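Side-chain contacts in putative GH105 family protein (Salmonella enterica subsp. enterica serovar Paratyphi A, PDB 3QWT), which is of unknown function but, as a probable member of glycoside hydrolase family 105, may cleave unsaturated uronic acid residues from oligosaccharides: residues Thr148-Met153 and Trp217-His222; Asp169-Thr174 and Leu199-Asn204. All blocks are in the same frame, centred on the assembly; numbering follows the deposited sequence.

Contact 1 (Thr148-Met153 and Trp217-His222); sequences TDHGGM and WSYDGH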
# COMPACT_ATOMS: atom_id res chain seq x y z
N THR A 148 34.91 -7.91 15.60
CA THR A 148 35.66 -7.09 16.53
C THR A 148 34.68 -6.40 17.45
O THR A 148 33.47 -6.60 17.33
CB THR A 148 36.47 -6.01 15.80
OG1 THR A 148 35.58 -5.00 15.30
CG2 THR A 148 37.27 -6.61 14.65
N ASP A 149 35.21 -5.59 18.38
CA ASP A 149 34.43 -4.60 19.11
C ASP A 149 33.46 -3.93 18.15
O ASP A 149 33.77 -3.72 16.97
CB ASP A 149 35.37 -3.50 19.66
CG ASP A 149 36.27 -3.99 20.79
OD1 ASP A 149 36.34 -5.22 21.04
OD2 ASP A 149 36.92 -3.13 21.42
N HIS A 150 32.29 -3.57 18.68
CA HIS A 150 31.30 -2.81 17.92
C HIS A 150 30.87 -3.57 16.69
O HIS A 150 30.45 -2.99 15.70
CB HIS A 150 31.86 -1.43 17.55
CG HIS A 150 32.15 -0.57 18.74
ND1 HIS A 150 31.16 -0.14 19.60
CD2 HIS A 150 33.32 -0.07 19.22
CE1 HIS A 150 31.71 0.60 20.56
NE2 HIS A 150 33.01 0.66 20.35
N GLY A 151 31.01 -4.89 16.75
CA GLY A 151 30.49 -5.77 15.72
C GLY A 151 31.09 -5.49 14.36
O GLY A 151 30.47 -5.75 13.34
N GLY A 152 32.31 -4.96 14.35
CA GLY A 152 33.03 -4.80 13.10
C GLY A 152 33.44 -6.15 12.57
O GLY A 152 33.77 -7.06 13.33
N MSE A 153 33.40 -6.31 11.25
CA MSE A 153 33.88 -7.54 10.65
C MSE A 153 35.40 -7.67 10.81
O MSE A 153 36.15 -6.76 10.44
CB MSE A 153 33.49 -7.60 9.19
CG MSE A 153 32.00 -7.83 9.01
SE MSE A 153 31.60 -8.29 7.19
CE MSE A 153 29.86 -9.15 7.45
N TRP A 217 43.08 -1.03 10.88
CA TRP A 217 42.71 -0.56 12.21
C TRP A 217 42.67 -1.74 13.16
O TRP A 217 42.21 -2.83 12.81
CB TRP A 217 41.32 0.11 12.18
CG TRP A 217 40.70 0.26 13.54
CD1 TRP A 217 39.78 -0.56 14.11
CD2 TRP A 217 40.96 1.29 14.50
NE1 TRP A 217 39.45 -0.11 15.37
CE2 TRP A 217 40.17 1.03 15.63
CE3 TRP A 217 41.80 2.41 14.52
CZ2 TRP A 217 40.18 1.85 16.75
CZ3 TRP A 217 41.81 3.22 15.64
CH2 TRP A 217 41.01 2.93 16.74
N SER A 218 43.13 -1.53 14.39
CA SER A 218 43.00 -2.57 15.40
C SER A 218 42.35 -2.06 16.67
O SER A 218 42.70 -0.99 17.19
CB SER A 218 44.36 -3.18 15.73
OG SER A 218 44.19 -4.15 16.74
N TYR A 219 41.40 -2.83 17.18
CA TYR A 219 40.75 -2.46 18.43
C TYR A 219 41.60 -2.88 19.62
O TYR A 219 41.32 -2.52 20.76
CB TYR A 219 39.35 -3.07 18.52
CG TYR A 219 38.28 -2.22 17.86
CD1 TYR A 219 37.57 -2.68 16.78
CD2 TYR A 219 37.99 -0.95 18.34
CE1 TYR A 219 36.59 -1.91 16.18
CE2 TYR A 219 37.02 -0.18 17.76
CZ TYR A 219 36.32 -0.66 16.68
OH TYR A 219 35.35 0.11 16.09
N ASP A 220 42.66 -3.63 19.35
CA ASP A 220 43.62 -3.95 20.37
C ASP A 220 44.69 -2.86 20.32
O ASP A 220 45.70 -3.00 19.65
CB ASP A 220 44.20 -5.34 20.14
CG ASP A 220 45.32 -5.67 21.10
OD1 ASP A 220 45.53 -4.91 22.07
OD2 ASP A 220 46.00 -6.70 20.88
N GLY A 221 44.42 -1.76 21.00
CA GLY A 221 45.34 -0.64 21.03
C GLY A 221 44.79 0.57 20.30
O GLY A 221 45.40 1.63 20.32
N HIS A 222 43.64 0.41 19.65
CA HIS A 222 43.03 1.51 18.91
C HIS A 222 44.03 2.32 18.09
O HIS A 222 44.21 3.52 18.33
CB HIS A 222 42.27 2.44 19.86
CG HIS A 222 41.14 1.77 20.57
ND1 HIS A 222 41.33 0.80 21.52
CD2 HIS A 222 39.80 1.91 20.45
CE1 HIS A 222 40.16 0.37 21.96
NE2 HIS A 222 39.21 1.04 21.32
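The carbonyl oxygen of Asp149 is gripped by two donors and also rests against the ring of Tyr219. Thr148 OG1 donates to Asp149 O at 2.8 Å, and Gly152 N to the same oxygen at 3.2 Å. OG1 approaches tilted from the carbonyl plane. These bonds close a tight turn in a loop of the alpha/alpha toroid, the fold of this putative GH105 protein. The other segment is the end of strand 216-218 and the turn after it. Tyr219 projects from that turn into the loop and reaches Thr148, Asp149 and His150. Asp149 CB lies over one face of the ring in a CH-pi contact, 3.7 Å from the centroid and 13° off the ring normal. Trp217 NE1 lies over the centre of the opposite face, so the ring is sandwiched between the two. Thr148 OG1 reaches the edge, near the ring plane, 3.4 Å from Tyr219 CE1. It gets there because chi1 of Thr148 (72°) sets the hydroxyl between the backbone N and the carbonyl carbon. Asp149 OD1 bonds to Gln164, and the Tyr219 hydroxyl to Asn204 of helix 188-205. The His150 ring meets the phenol obliquely, with planes 55° apart, and its CD2 stands 3.7 Å from Tyr219 OH.

Contact 2 (Asp169-Thr174 and Leu199-Asn204); sequences DTLMMT and LLHVQN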
# COMPACT_ATOMS: atom_id res chain seq x y z
N ASP A 169 40.35 -4.01 2.73
CA ASP A 169 40.10 -5.10 1.81
C ASP A 169 38.77 -5.81 2.13
O ASP A 169 38.10 -6.36 1.25
CB ASP A 169 41.28 -6.10 1.84
CG ASP A 169 42.67 -5.42 1.63
OD1 ASP A 169 43.35 -5.69 0.61
OD2 ASP A 169 43.08 -4.61 2.49
N THR A 170 38.39 -5.80 3.40
CA THR A 170 37.15 -6.44 3.80
C THR A 170 36.01 -5.88 2.98
O THR A 170 35.09 -6.61 2.66
CB THR A 170 36.88 -6.23 5.28
OG1 THR A 170 37.97 -6.78 6.03
CG2 THR A 170 35.59 -6.89 5.71
N LEU A 171 36.06 -4.61 2.60
CA LEU A 171 34.90 -4.04 1.92
C LEU A 171 34.66 -4.70 0.57
O LEU A 171 33.51 -4.85 0.14
CB LEU A 171 34.95 -2.51 1.81
CG LEU A 171 34.69 -1.79 3.14
CD1 LEU A 171 35.23 -0.37 3.14
CD2 LEU A 171 33.21 -1.80 3.51
N MSE A 172 35.74 -5.13 -0.08
CA MSE A 172 35.64 -5.75 -1.40
C MSE A 172 35.36 -7.25 -1.33
O MSE A 172 34.53 -7.77 -2.09
CB MSE A 172 36.93 -5.50 -2.20
CG MSE A 172 36.99 -6.18 -3.56
SE MSE A 172 35.82 -5.34 -4.88
CE MSE A 172 34.66 -6.87 -5.24
N MSE A 173 36.04 -7.94 -0.42
CA MSE A 173 36.02 -9.41 -0.38
C MSE A 173 34.81 -10.04 0.34
O MSE A 173 34.51 -11.20 0.09
CB MSE A 173 37.29 -9.94 0.27
CG MSE A 173 38.57 -9.29 -0.23
SE MSE A 173 38.65 -9.11 -2.17
CE MSE A 173 40.15 -7.83 -2.20
N THR A 174 34.16 -9.31 1.24
CA THR A 174 33.01 -9.86 1.97
C THR A 174 31.80 -8.94 2.02
O THR A 174 30.67 -9.37 1.82
CB THR A 174 33.40 -10.29 3.41
OG1 THR A 174 34.22 -11.46 3.34
CG2 THR A 174 32.17 -10.65 4.24
N LEU A 199 29.76 1.98 7.30
CA LEU A 199 29.86 3.10 8.23
C LEU A 199 30.95 2.89 9.27
O LEU A 199 31.71 3.80 9.57
CB LEU A 199 28.50 3.36 8.90
CG LEU A 199 27.36 3.74 7.94
CD1 LEU A 199 26.05 3.74 8.69
CD2 LEU A 199 27.58 5.10 7.25
N LEU A 200 31.06 1.67 9.80
CA LEU A 200 32.05 1.40 10.83
C LEU A 200 33.44 1.43 10.22
O LEU A 200 34.38 1.93 10.85
CB LEU A 200 31.82 0.05 11.52
CG LEU A 200 32.64 -0.11 12.81
CD1 LEU A 200 32.25 0.97 13.81
CD2 LEU A 200 32.47 -1.48 13.43
N HIS A 201 33.58 0.87 9.01
CA HIS A 201 34.86 0.89 8.34
C HIS A 201 35.31 2.34 8.10
O HIS A 201 36.44 2.70 8.42
CB HIS A 201 34.85 0.08 7.04
CG HIS A 201 35.05 -1.39 7.24
ND1 HIS A 201 34.07 -2.21 7.77
CD2 HIS A 201 36.13 -2.18 7.03
CE1 HIS A 201 34.53 -3.44 7.86
NE2 HIS A 201 35.78 -3.46 7.43
N VAL A 202 34.41 3.16 7.56
CA VAL A 202 34.68 4.58 7.37
C VAL A 202 35.17 5.19 8.68
O VAL A 202 36.24 5.78 8.72
CB VAL A 202 33.46 5.35 6.83
CG1 VAL A 202 33.70 6.88 6.88
CG2 VAL A 202 33.17 4.94 5.40
N GLN A 203 34.39 5.02 9.75
CA GLN A 203 34.78 5.53 11.07
C GLN A 203 36.24 5.22 11.42
O GLN A 203 36.96 6.07 11.94
CB GLN A 203 33.86 4.95 12.14
CG GLN A 203 34.20 5.37 13.57
CD GLN A 203 33.12 4.96 14.57
OE1 GLN A 203 31.93 5.27 14.39
NE2 GLN A 203 33.52 4.24 15.63
N ASN A 204 36.69 4.00 11.13
CA ASN A 204 37.97 3.51 11.63
C ASN A 204 39.13 3.65 10.66
O ASN A 204 40.29 3.65 11.08
CB ASN A 204 37.85 2.04 12.06
CG ASN A 204 37.09 1.86 13.37
OD1 ASN A 204 36.99 2.78 14.19
ND2 ASN A 204 36.54 0.66 13.57
O HOH W 1 37.46 -5.57 8.17
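Leu171 and His201 mark the closest approach of the two backbones, with CA atoms 8.1 Å apart. The segments run in roughly opposite directions. The start of helix 170-184 makes a wider pi-type turn at 171-174, and Asp169 O accepts from both Met172 N and Met173 N. Residues 199-204 are part of helix 188-205. His201 bridges the gap. Its CG lies anti to the carbonyl carbon (chi1 -83°), which sends the imidazole across to helix 170-184. Leu171 lies over one face of that ring, its CD2 4.1 Å above the plane and shifted toward the rim. The leucine and histidine side chains lie alongside each other, pointing opposite ways, and Leu171 CD1 packs on His201 CB at 3.9 Å. The helices follow one another in the chain and form a helical hairpin of the alpha/alpha toroid. At the far end of the imidazole, Thr170 crosses at about a right angle, and its CB comes 3.7 Å from His201 NE2. A water bonds to His201 NE2 at 2.8 Å; its distance to Thr170 OG1 is doubtfully short. Thr170 OG1 also bonds to His155. His201 ND1 bonds to the carbonyl oxygen of Gln197, one turn earlier in its helix, which favours this rotation of the ring.

The centres of contacts 1 and 2 lie about 12 Å apart, on the same side of the chain's centre. Their segments come in the order 148-153, 169-174, 199-204 and 217-222, so the helical hairpin of contact 2 lies between the two halves of contact 1. The small antiparallel sheet of strands 165-167 and 216-218 flanks this hairpin in sequence. The contacts also touch directly. The hydrogen bond between Tyr219 OH and Asn204 ND2 measures 2.8 Å, and Leu200 CD2 packs on Gly152 CA at 3.4 Å. The loop 148-153 is thus joined to helix 188-205. Both contacts also border the second subunit, through its Gln262 and Lys208.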